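Local atomic coordinates of protelomerase (Agrobacterium tumefaciens, PDB entry 4F43), a protein that probably cuts replicated telomere junctions and reseals the DNA strands as covalently closed hairpin ends, as the telomere resolvases do, and protects those ends. Residues 151-156 and 196-201; 161-166 and 179-184. The protein carries 1 engineered substitution. All coordinates share one frame; numbering follows the deposited sequence.

Contact 1 (151-156 and 196-201); sequences TGRAPY and ITYEIP. Engineered in segment 151-156: Ala154 (natural residue Arg). With nucleotides of chain B.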
ATOM      1  N   THR A 151     -12.900  -5.422  -6.437  1.00 43.59           N
ATOM      2  CA  THR A 151     -11.833  -6.378  -6.729  1.00 46.84           C
ATOM      3  C   THR A 151     -10.812  -6.480  -5.596  1.00 48.70           C
ATOM      4  O   THR A 151     -10.050  -7.442  -5.523  1.00 52.19           O
ATOM      5  CB  THR A 151     -11.113  -6.061  -8.062  1.00 44.45           C
ATOM      6  OG1 THR A 151     -10.444  -7.236  -8.537  1.00 48.58           O
ATOM      7  CG2 THR A 151     -10.100  -4.948  -7.879  1.00 40.07           C
ATOM      8  N   GLY A 152     -10.799  -5.480  -4.720  1.00 31.25           N
ATOM      9  CA  GLY A 152      -9.990  -5.529  -3.516  1.00 21.41           C
ATOM     10  C   GLY A 152      -8.521  -5.189  -3.673  1.00 29.58           C
ATOM     11  O   GLY A 152      -7.746  -5.342  -2.732  1.00 33.87           O
ATOM     12  N   ARG A 153      -8.129  -4.724  -4.855  1.00 14.89           N
ATOM     13  CA  ARG A 153      -6.744  -4.327  -5.075  1.00 23.59           C
ATOM     14  C   ARG A 153      -6.444  -2.994  -4.390  1.00 30.19           C
ATOM     15  O   ARG A 153      -7.350  -2.205  -4.119  1.00 32.18           O
ATOM     16  CB  ARG A 153      -6.426  -4.245  -6.570  1.00 14.24           C
ATOM     17  CG  ARG A 153      -6.614  -5.551  -7.333  1.00 13.79           C
ATOM     18  CD  ARG A 153      -5.941  -6.719  -6.630  1.00 19.38           C
ATOM     19  NE  ARG A 153      -6.899  -7.549  -5.905  1.00 13.13           N
ATOM     20  CZ  ARG A 153      -6.563  -8.611  -5.178  1.00 13.95           C
ATOM     21  NH1 ARG A 153      -7.499  -9.311  -4.553  1.00 12.65           N
ATOM     22  NH2 ARG A 153      -5.290  -8.969  -5.076  1.00 18.08           N
ATOM     23  N   ALA A 154      -5.167  -2.755  -4.110  1.00 25.56           N
ATOM     24  CA  ALA A 154      -4.731  -1.529  -3.453  1.00 22.42           C
ATOM     25  C   ALA A 154      -4.854  -0.338  -4.400  1.00 27.53           C
ATOM     26  O   ALA A 154      -4.789  -0.506  -5.618  1.00 35.16           O
ATOM     27  CB  ALA A 154      -3.294  -1.683  -2.966  1.00 24.12           C
ATOM     28  N   PRO A 155      -5.044   0.870  -3.840  1.00 32.68           N
ATOM     29  CA  PRO A 155      -5.150   2.110  -4.618  1.00 29.27           C
ATOM     30  C   PRO A 155      -4.022   2.291  -5.634  1.00 22.29           C
ATOM     31  O   PRO A 155      -4.285   2.708  -6.760  1.00 28.40           O
ATOM     32  CB  PRO A 155      -5.070   3.193  -3.543  1.00 25.77           C
ATOM     33  CG  PRO A 155      -5.691   2.557  -2.352  1.00 19.32           C
ATOM     34  CD  PRO A 155      -5.289   1.105  -2.405  1.00 26.62           C
ATOM     35  N   TYR A 156      -2.790   1.982  -5.245  1.00 19.65           N
ATOM     36  CA  TYR A 156      -1.659   2.094  -6.160  1.00 25.02           C
ATOM     37  C   TYR A 156      -1.822   1.119  -7.323  1.00 33.55           C
ATOM     38  O   TYR A 156      -1.681   1.496  -8.489  1.00 43.09           O
ATOM     39  CB  TYR A 156      -0.342   1.836  -5.425  1.00 18.58           C
ATOM     40  CG  TYR A 156       0.889   2.099  -6.259  1.00 23.28           C
ATOM     41  CD1 TYR A 156       1.211   3.385  -6.669  1.00 24.46           C
ATOM     42  CD2 TYR A 156       1.735   1.061  -6.629  1.00 22.47           C
ATOM     43  CE1 TYR A 156       2.337   3.631  -7.430  1.00 22.85           C
ATOM     44  CE2 TYR A 156       2.865   1.298  -7.389  1.00 15.59           C
ATOM     45  CZ  TYR A 156       3.161   2.584  -7.787  1.00 22.05           C
ATOM     46  OH  TYR A 156       4.284   2.824  -8.545  1.00 23.81           O
ATOM     47  N   ILE A 196       3.327 -11.896 -11.647  1.00 61.87           N
ATOM     48  CA  ILE A 196       2.518 -13.107 -11.574  1.00 53.47           C
ATOM     49  C   ILE A 196       1.037 -12.817 -11.794  1.00 59.63           C
ATOM     50  O   ILE A 196       0.425 -12.057 -11.045  1.00 65.81           O
ATOM     51  CB  ILE A 196       2.692 -13.819 -10.217  1.00 42.83           C
ATOM     52  CG1 ILE A 196       4.136 -14.293 -10.045  1.00 44.48           C
ATOM     53  CG2 ILE A 196       1.727 -14.989 -10.103  1.00 38.06           C
ATOM     54  CD1 ILE A 196       4.579 -15.292 -11.094  1.00 43.46           C
ATOM     55  N   THR A 197       0.471 -13.423 -12.831  1.00 59.57           N
ATOM     56  CA  THR A 197      -0.954 -13.295 -13.112  1.00 56.23           C
ATOM     57  C   THR A 197      -1.726 -14.405 -12.408  1.00 49.09           C
ATOM     58  O   THR A 197      -1.657 -15.567 -12.806  1.00 55.56           O
ATOM     59  CB  THR A 197      -1.240 -13.360 -14.621  1.00 50.96           C
ATOM     60  OG1 THR A 197      -0.770 -14.609 -15.145  1.00 60.60           O
ATOM     61  CG2 THR A 197      -0.542 -12.218 -15.345  1.00 44.33           C
ATOM     62  N   TYR A 198      -2.458 -14.045 -11.359  1.00 40.33           N
ATOM     63  CA  TYR A 198      -3.204 -15.031 -10.581  1.00 34.01           C
ATOM     64  C   TYR A 198      -4.686 -14.680 -10.468  1.00 35.12           C
ATOM     65  O   TYR A 198      -5.084 -13.533 -10.676  1.00 35.66           O
ATOM     66  CB  TYR A 198      -2.577 -15.223  -9.196  1.00 35.48           C
ATOM     67  CG  TYR A 198      -2.638 -14.010  -8.293  1.00 29.47           C
ATOM     68  CD1 TYR A 198      -3.514 -13.968  -7.218  1.00 20.69           C
ATOM     69  CD2 TYR A 198      -1.814 -12.911  -8.509  1.00 27.78           C
ATOM     70  CE1 TYR A 198      -3.571 -12.868  -6.385  1.00 11.42           C
ATOM     71  CE2 TYR A 198      -1.867 -11.803  -7.684  1.00 28.93           C
ATOM     72  CZ  TYR A 198      -2.749 -11.788  -6.622  1.00 23.08           C
ATOM     73  OH  TYR A 198      -2.806 -10.690  -5.796  1.00 29.69           O
ATOM     74  N   GLU A 199      -5.495 -15.682 -10.137  1.00 35.48           N
ATOM     75  CA  GLU A 199      -6.946 -15.532 -10.114  1.00 37.17           C
ATOM     76  C   GLU A 199      -7.453 -15.011  -8.772  1.00 35.98           C
ATOM     77  O   GLU A 199      -7.067 -15.509  -7.714  1.00 52.09           O
ATOM     78  CB  GLU A 199      -7.615 -16.867 -10.454  1.00 40.92           C
ATOM     79  CG  GLU A 199      -9.104 -16.776 -10.736  1.00 43.84           C
ATOM     80  CD  GLU A 199      -9.689 -18.098 -11.197  1.00 52.03           C
ATOM     81  OE1 GLU A 199     -10.054 -18.206 -12.388  1.00 61.74           O
ATOM     82  OE2 GLU A 199      -9.783 -19.029 -10.371  1.00 51.64           O
ATOM     83  N   ILE A 200      -8.319 -14.003  -8.827  1.00 30.32           N
ATOM     84  CA  ILE A 200      -8.897 -13.406  -7.627  1.00 35.13           C
ATOM     85  C   ILE A 200     -10.419 -13.344  -7.727  1.00 39.32           C
ATOM     86  O   ILE A 200     -10.968 -13.217  -8.820  1.00 41.41           O
ATOM     87  CB  ILE A 200      -8.356 -11.981  -7.388  1.00 27.74           C
ATOM     88  CG1 ILE A 200      -8.613 -11.097  -8.611  1.00 26.54           C
ATOM     89  CG2 ILE A 200      -6.876 -12.021  -7.059  1.00 28.72           C
ATOM     90  CD1 ILE A 200      -8.233  -9.648  -8.406  1.00 27.45           C
ATOM     91  N   PRO A 201     -11.110 -13.443  -6.582  1.00 40.64           N
ATOM     92  CA  PRO A 201     -12.571 -13.330  -6.574  1.00 38.95           C
ATOM     93  C   PRO A 201     -13.023 -11.879  -6.687  1.00 36.73           C
ATOM     94  O   PRO A 201     -12.269 -10.966  -6.356  1.00 22.30           O
ATOM     95  CB  PRO A 201     -12.950 -13.887  -5.201  1.00 37.60           C
ATOM     96  CG  PRO A 201     -11.766 -13.594  -4.349  1.00 34.66           C
ATOM     97  CD  PRO A 201     -10.575 -13.771  -5.248  1.00 40.50           C
TER
ATOM     98  P    DT B  23      -0.961   2.567  -2.018  1.00 23.63           P
ATOM     99  OP1  DT B  23      -2.073   1.829  -2.657  1.00 41.29           O
ATOM    100  OP2  DT B  23      -0.416   3.782  -2.661  1.00 25.83           O
ATOM    101  O5'  DT B  23      -1.398   2.953  -0.530  1.00 23.10           O
ATOM    102  C5'  DT B  23      -2.009   1.978   0.308  1.00 22.77           C
ATOM    103  C4'  DT B  23      -2.246   2.537   1.701  1.00 24.15           C
ATOM    104  O4'  DT B  23      -0.987   3.012   2.246  1.00 22.88           O
ATOM    105  C3'  DT B  23      -3.205   3.723   1.777  1.00 22.71           C
ATOM    106  O3'  DT B  23      -4.059   3.578   2.908  1.00 22.77           O
ATOM    107  C2'  DT B  23      -2.276   4.918   1.938  1.00 23.01           C
ATOM    108  C1'  DT B  23      -1.199   4.290   2.810  1.00 23.11           C
ATOM    109  N1   DT B  23       0.087   5.041   2.847  1.00 23.70           N
ATOM    110  C2   DT B  23       0.490   5.586   4.043  1.00 28.17           C
ATOM    111  O2   DT B  23      -0.153   5.483   5.070  1.00 32.56           O
ATOM    112  N3   DT B  23       1.681   6.257   3.993  1.00 25.08           N
ATOM    113  C4   DT B  23       2.498   6.441   2.897  1.00 31.55           C
ATOM    114  O4   DT B  23       3.553   7.068   2.973  1.00 28.46           O
ATOM    115  C5   DT B  23       2.019   5.846   1.673  1.00 31.78           C
ATOM    116  C7   DT B  23       2.813   5.973   0.407  1.00 25.59           C
ATOM    117  C6   DT B  23       0.853   5.185   1.707  1.00 24.14           C
ATOM    118  P    DT B  22       5.431  -0.206  -3.790  1.00 33.28           P
ATOM    119  OP1  DT B  22       5.698  -1.453  -4.541  1.00 33.48           O
ATOM    120  OP2  DT B  22       5.898   1.092  -4.326  1.00 32.72           O
ATOM    121  O5'  DT B  22       3.853  -0.095  -3.537  1.00 39.62           O
ATOM    122  C5'  DT B  22       3.260   1.131  -3.114  1.00 33.85           C
ATOM    123  C4'  DT B  22       2.622   0.996  -1.743  1.00 34.74           C
ATOM    124  O4'  DT B  22       3.630   1.213  -0.729  1.00 34.76           O
ATOM    125  C3'  DT B  22       1.541   2.019  -1.419  1.00 35.18           C
ATOM    126  O3'  DT B  22       0.255   1.538  -1.800  1.00 35.88           O
ATOM    127  C2'  DT B  22       1.629   2.169   0.095  1.00 35.99           C
ATOM    128  C1'  DT B  22       2.974   1.556   0.473  1.00 35.71           C
ATOM    129  N1   DT B  22       3.833   2.478   1.276  1.00 37.92           N
ATOM    130  C2   DT B  22       3.493   2.733   2.586  1.00 42.73           C
ATOM    131  O2   DT B  22       2.526   2.243   3.140  1.00 46.11           O
ATOM    132  N3   DT B  22       4.340   3.587   3.241  1.00 42.06           N
ATOM    133  C4   DT B  22       5.467   4.207   2.736  1.00 36.41           C
ATOM    134  O4   DT B  22       6.157   4.961   3.419  1.00 36.98           O
ATOM    135  C5   DT B  22       5.763   3.898   1.359  1.00 35.30           C
ATOM    136  C7   DT B  22       6.961   4.507   0.692  1.00 34.68           C
ATOM    137  C6   DT B  22       4.945   3.062   0.704  1.00 36.85           C
TER
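Tyr198 and Ile200 of strand 198-201 meet Thr151, at the end of helix 140-151, and Arg153, in the loop that follows. The site lies in the telomere resolvase catalytic domain, whose fold is related to that of the tyrosine recombinases. Strand 198-201 is an outermost strand of a four-stranded antiparallel sheet. Tyr198 comes first. Its OH lies 3.1 Å from Arg153 NH2, at the edge of the guanidinium, but the angle is too poor for a hydrogen bond. The ring and guanidinium planes are 72° apart. Tyr198 OH has a weak hydrogen bond to Gln183 OE1 instead. The CB of Ile200 points toward segment 151-156, and the side chain meets that of Arg153 tip to tip. CD1 sits 3.4 Å above one face of the guanidinium of Arg153, toward the rim. Ile200 CD1 is also 3.3 Å from Thr151 OG1, a buried hydroxyl with no polar partner in the model. The guanidinium turns its edge to its own loop: Arg153 NE gives a hydrogen bond of 3.2 Å to Thr151 O, which lies in the guanidinium plane. Ile290 O takes a further bond from NH1, and Phe180 makes a cation-pi contact with Arg153. Pro201 ends the strand near Thr151, and its O bonds Tyr268 OH. Beyond Arg153 the loop turns to the DNA. Ala154, an engineered replacement of a natural arginine, is the N-cap residue of helix 155-161. In the first turn of that helix, Tyr156 N gives a hydrogen bond of 2.7 Å to OP1 of DT23 of chain B.

Contact 2 (161-166 and 179-184); sequences QAEFSP and LFNGQA. With nucleotides of chain B.
Ser165 and Leu179 are joined by two backbone hydrogen bonds. Leu179 N to Ser165 O is the short one, at 2.8 Å and nearly along the C=O axis. Ser165 N to Leu179 O is weak, at 3.3 Å. Further on, Gly182 N, the nitrogen of the cis peptide between Asn181 and Gly182, gives a weak bond to Gln161 O. Leu179 O also takes a CA-H...O contact from Phe164 CA at 3.2 Å.

One polar pair joins side chains. Glu163 and Asn181 lie side by side and point the same way. Asn181 ND2 gives a weak bond of 3.4 Å to Glu163 OE2, with the carboxylate and amide planes 84° apart.

The two segments run antiparallel. They lead into and out of strands 165-169 and 177-180, the inner neighbours of the four-stranded sheet in the catalytic domain.

The apolar contacts lie on the buried side. Phe180 CG is anti to its backbone N (chi1 167°), which directs the ring beside that of Phe164, with the planes 31° apart. Phe164 CE1 reaches Phe180 CD1 at 3.5 Å. Ala162 CB meets the edge of the Phe180 ring. Tyr213 packs edge-to-face with Phe164.

Polar atoms also touch aliphatic carbons. On the partly exposed side, Ser165 OG lies 3.2 Å from Leu179 CB. At the DNA end, Gln161 NE2 approaches Ala184 CB, which is 3.7 Å from O5' of DT22 of chain B.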
ATOM      1  N   GLN A 161      -1.308   0.461 -12.011  1.00 30.81           N
ATOM      2  CA  GLN A 161      -0.689  -0.702 -12.647  1.00 34.42           C
ATOM      3  C   GLN A 161      -1.472  -2.015 -12.578  1.00 34.34           C
ATOM      4  O   GLN A 161      -0.874  -3.089 -12.525  1.00 39.16           O
ATOM      5  CB  GLN A 161       0.717  -0.911 -12.077  1.00 41.58           C
ATOM      6  CG  GLN A 161       0.751  -1.049 -10.563  1.00 35.66           C
ATOM      7  CD  GLN A 161       2.162  -1.128 -10.019  1.00 40.09           C
ATOM      8  OE1 GLN A 161       3.125  -0.782 -10.704  1.00 52.55           O
ATOM      9  NE2 GLN A 161       2.294  -1.590  -8.780  1.00 35.37           N
ATOM     10  N   ALA A 162      -2.798  -1.936 -12.593  1.00 39.35           N
ATOM     11  CA  ALA A 162      -3.617  -3.144 -12.596  1.00 40.03           C
ATOM     12  C   ALA A 162      -3.902  -3.622 -14.017  1.00 48.05           C
ATOM     13  O   ALA A 162      -4.063  -2.815 -14.932  1.00 45.94           O
ATOM     14  CB  ALA A 162      -4.919  -2.913 -11.842  1.00 38.18           C
ATOM     15  N   GLU A 163      -3.957  -4.939 -14.192  1.00 41.10           N
ATOM     16  CA  GLU A 163      -4.298  -5.531 -15.484  1.00 42.46           C
ATOM     17  C   GLU A 163      -5.324  -6.640 -15.298  1.00 53.76           C
ATOM     18  O   GLU A 163      -4.972  -7.815 -15.214  1.00 59.56           O
ATOM     19  CB  GLU A 163      -3.057  -6.097 -16.175  1.00 46.78           C
ATOM     20  CG  GLU A 163      -1.937  -5.095 -16.392  1.00 54.61           C
ATOM     21  CD  GLU A 163      -0.622  -5.765 -16.740  1.00 71.73           C
ATOM     22  OE1 GLU A 163       0.417  -5.074 -16.749  1.00 78.23           O
ATOM     23  OE2 GLU A 163      -0.630  -6.986 -17.003  1.00 67.53           O
ATOM     24  N   PHE A 164      -6.596  -6.260 -15.233  1.00 43.35           N
ATOM     25  CA  PHE A 164      -7.666  -7.231 -15.040  1.00 45.47           C
ATOM     26  C   PHE A 164      -8.068  -7.887 -16.356  1.00 58.99           C
ATOM     27  O   PHE A 164      -8.276  -7.210 -17.362  1.00 67.79           O
ATOM     28  CB  PHE A 164      -8.878  -6.575 -14.378  1.00 35.09           C
ATOM     29  CG  PHE A 164      -8.556  -5.868 -13.092  1.00 34.74           C
ATOM     30  CD1 PHE A 164      -8.117  -6.577 -11.986  1.00 33.16           C
ATOM     31  CD2 PHE A 164      -8.695  -4.496 -12.989  1.00 34.22           C
ATOM     32  CE1 PHE A 164      -7.821  -5.930 -10.801  1.00 29.84           C
ATOM     33  CE2 PHE A 164      -8.401  -3.843 -11.808  1.00 27.06           C
ATOM     34  CZ  PHE A 164      -7.963  -4.561 -10.712  1.00 24.61           C
ATOM     35  N   SER A 165      -8.179  -9.211 -16.338  1.00 59.88           N
ATOM     36  CA  SER A 165      -8.496  -9.979 -17.537  1.00 63.66           C
ATOM     37  C   SER A 165      -9.460 -11.119 -17.206  1.00 74.14           C
ATOM     38  O   SER A 165      -9.487 -11.598 -16.071  1.00 82.05           O
ATOM     39  CB  SER A 165      -7.209 -10.513 -18.175  1.00 62.73           C
ATOM     40  OG  SER A 165      -6.398 -11.171 -17.219  1.00 65.33           O
ATOM     41  N   PRO A 166     -10.266 -11.550 -18.193  1.00 77.57           N
ATOM     42  CA  PRO A 166     -11.290 -12.579 -17.967  1.00 74.19           C
ATOM     43  C   PRO A 166     -10.722 -13.916 -17.501  1.00 58.30           C
ATOM     44  O   PRO A 166      -9.740 -14.408 -18.060  1.00 49.45           O
ATOM     45  CB  PRO A 166     -11.941 -12.736 -19.348  1.00 76.38           C
ATOM     46  CG  PRO A 166     -10.939 -12.198 -20.314  1.00 79.72           C
ATOM     47  CD  PRO A 166     -10.273 -11.076 -19.588  1.00 80.87           C
ATOM     48  N   LEU A 179      -8.788 -12.129 -13.386  1.00 43.25           N
ATOM     49  CA  LEU A 179      -7.340 -12.262 -13.263  1.00 39.81           C
ATOM     50  C   LEU A 179      -6.716 -10.909 -12.929  1.00 50.03           C
ATOM     51  O   LEU A 179      -7.312  -9.865 -13.188  1.00 54.68           O
ATOM     52  CB  LEU A 179      -6.739 -12.828 -14.550  1.00 30.39           C
ATOM     53  CG  LEU A 179      -7.299 -14.167 -15.036  1.00 29.29           C
ATOM     54  CD1 LEU A 179      -6.582 -14.622 -16.298  1.00 31.67           C
ATOM     55  CD2 LEU A 179      -7.195 -15.223 -13.946  1.00 29.54           C
ATOM     56  N   PHE A 180      -5.517 -10.927 -12.356  1.00 45.16           N
ATOM     57  CA  PHE A 180      -4.887  -9.699 -11.882  1.00 33.95           C
ATOM     58  C   PHE A 180      -3.373  -9.659 -12.088  1.00 34.59           C
ATOM     59  O   PHE A 180      -2.691 -10.680 -11.982  1.00 31.94           O
ATOM     60  CB  PHE A 180      -5.230  -9.472 -10.406  1.00 28.30           C
ATOM     61  CG  PHE A 180      -4.400  -8.409  -9.747  1.00 18.38           C
ATOM     62  CD1 PHE A 180      -4.585  -7.072 -10.061  1.00 23.97           C
ATOM     63  CD2 PHE A 180      -3.437  -8.747  -8.809  1.00 12.68           C
ATOM     64  CE1 PHE A 180      -3.819  -6.092  -9.455  1.00 19.70           C
ATOM     65  CE2 PHE A 180      -2.669  -7.773  -8.199  1.00 12.48           C
ATOM     66  CZ  PHE A 180      -2.859  -6.444  -8.522  1.00 16.82           C
ATOM     67  N   ASN A 181      -2.864  -8.464 -12.377  1.00 34.76           N
ATOM     68  CA  ASN A 181      -1.436  -8.226 -12.556  1.00 36.02           C
ATOM     69  C   ASN A 181      -1.170  -6.724 -12.600  1.00 43.72           C
ATOM     70  O   ASN A 181      -1.864  -5.994 -13.305  1.00 59.81           O
ATOM     71  CB  ASN A 181      -0.950  -8.878 -13.852  1.00 40.88           C
ATOM     72  CG  ASN A 181       0.541  -9.159 -13.842  1.00 48.44           C
ATOM     73  OD1 ASN A 181       1.104  -9.565 -12.825  1.00 52.72           O
ATOM     74  ND2 ASN A 181       1.189  -8.946 -14.982  1.00 46.64           N
ATOM     75  N   GLY A 182      -0.185  -6.250 -11.843  1.00 34.19           N
ATOM     76  CA  GLY A 182       0.607  -7.087 -10.964  1.00 35.50           C
ATOM     77  C   GLY A 182       0.651  -6.554  -9.546  1.00 35.77           C
ATOM     78  O   GLY A 182       0.318  -5.395  -9.291  1.00 26.31           O
ATOM     79  N   GLN A 183       1.072  -7.408  -8.621  1.00 34.58           N
ATOM     80  CA  GLN A 183       1.105  -7.071  -7.204  1.00 35.01           C
ATOM     81  C   GLN A 183       2.116  -5.966  -6.903  1.00 31.88           C
ATOM     82  O   GLN A 183       3.087  -5.780  -7.637  1.00 41.83           O
ATOM     83  CB  GLN A 183       1.433  -8.323  -6.383  1.00 36.23           C
ATOM     84  CG  GLN A 183       1.265  -8.181  -4.874  1.00 33.82           C
ATOM     85  CD  GLN A 183      -0.176  -8.314  -4.419  1.00 38.70           C
ATOM     86  OE1 GLN A 183      -1.110  -8.045  -5.173  1.00 43.68           O
ATOM     87  NE2 GLN A 183      -0.363  -8.740  -3.175  1.00 48.53           N
ATOM     88  N   ALA A 184       1.873  -5.232  -5.822  1.00 24.10           N
ATOM     89  CA  ALA A 184       2.803  -4.214  -5.351  1.00 18.79           C
ATOM     90  C   ALA A 184       3.487  -4.677  -4.070  1.00 26.41           C
ATOM     91  O   ALA A 184       3.111  -5.698  -3.492  1.00 35.00           O
ATOM     92  CB  ALA A 184       2.078  -2.898  -5.122  1.00 17.35           C
TER
ATOM     93  P    DT B  22       5.431  -0.206  -3.790  1.00 33.28           P
ATOM     94  OP1  DT B  22       5.698  -1.453  -4.541  1.00 33.48           O
ATOM     95  OP2  DT B  22       5.898   1.092  -4.326  1.00 32.72           O
ATOM     96  O5'  DT B  22       3.853  -0.095  -3.537  1.00 39.62           O
ATOM     97  C5'  DT B  22       3.260   1.131  -3.114  1.00 33.85           C
ATOM     98  C4'  DT B  22       2.622   0.996  -1.743  1.00 34.74           C
ATOM     99  O4'  DT B  22       3.630   1.213  -0.729  1.00 34.76           O
ATOM    100  C3'  DT B  22       1.541   2.019  -1.419  1.00 35.18           C
ATOM    101  O3'  DT B  22       0.255   1.538  -1.800  1.00 35.88           O
ATOM    102  C2'  DT B  22       1.629   2.169   0.095  1.00 35.99           C
ATOM    103  C1'  DT B  22       2.974   1.556   0.473  1.00 35.71           C
ATOM    104  N1   DT B  22       3.833   2.478   1.276  1.00 37.92           N
ATOM    105  C2   DT B  22       3.493   2.733   2.586  1.00 42.73           C
ATOM    106  O2   DT B  22       2.526   2.243   3.140  1.00 46.11           O
ATOM    107  N3   DT B  22       4.340   3.587   3.241  1.00 42.06           N
ATOM    108  C4   DT B  22       5.467   4.207   2.736  1.00 36.41           C
ATOM    109  O4   DT B  22       6.157   4.961   3.419  1.00 36.98           O
ATOM    110  C5   DT B  22       5.763   3.898   1.359  1.00 35.30           C
ATOM    111  C7   DT B  22       6.961   4.507   0.692  1.00 34.68           C
ATOM    112  C6   DT B  22       4.945   3.062   0.704  1.00 36.85           C
TER

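Both contacts reach the same four-stranded sheet of the catalytic domain, and their centres are about 6 Å apart. Contact 1 is buried. It packs side chains of the outermost strand 198-201 against the turn before helix 155-161, with no hydrogen bond between its two segments. Contact 2 is only partly buried. It joins two inner strands through backbone bonds and one weak polar side-chain pair near the surface, with a buried aromatic pair on the other side. Strands 177-180 and 198-201 connect them, with a probable hydrogen bond between Tyr198 O and Phe180 N. Each also reaches the DNA: contact 1 through a backbone N-H to a phosphate, contact 2 through a methyl group.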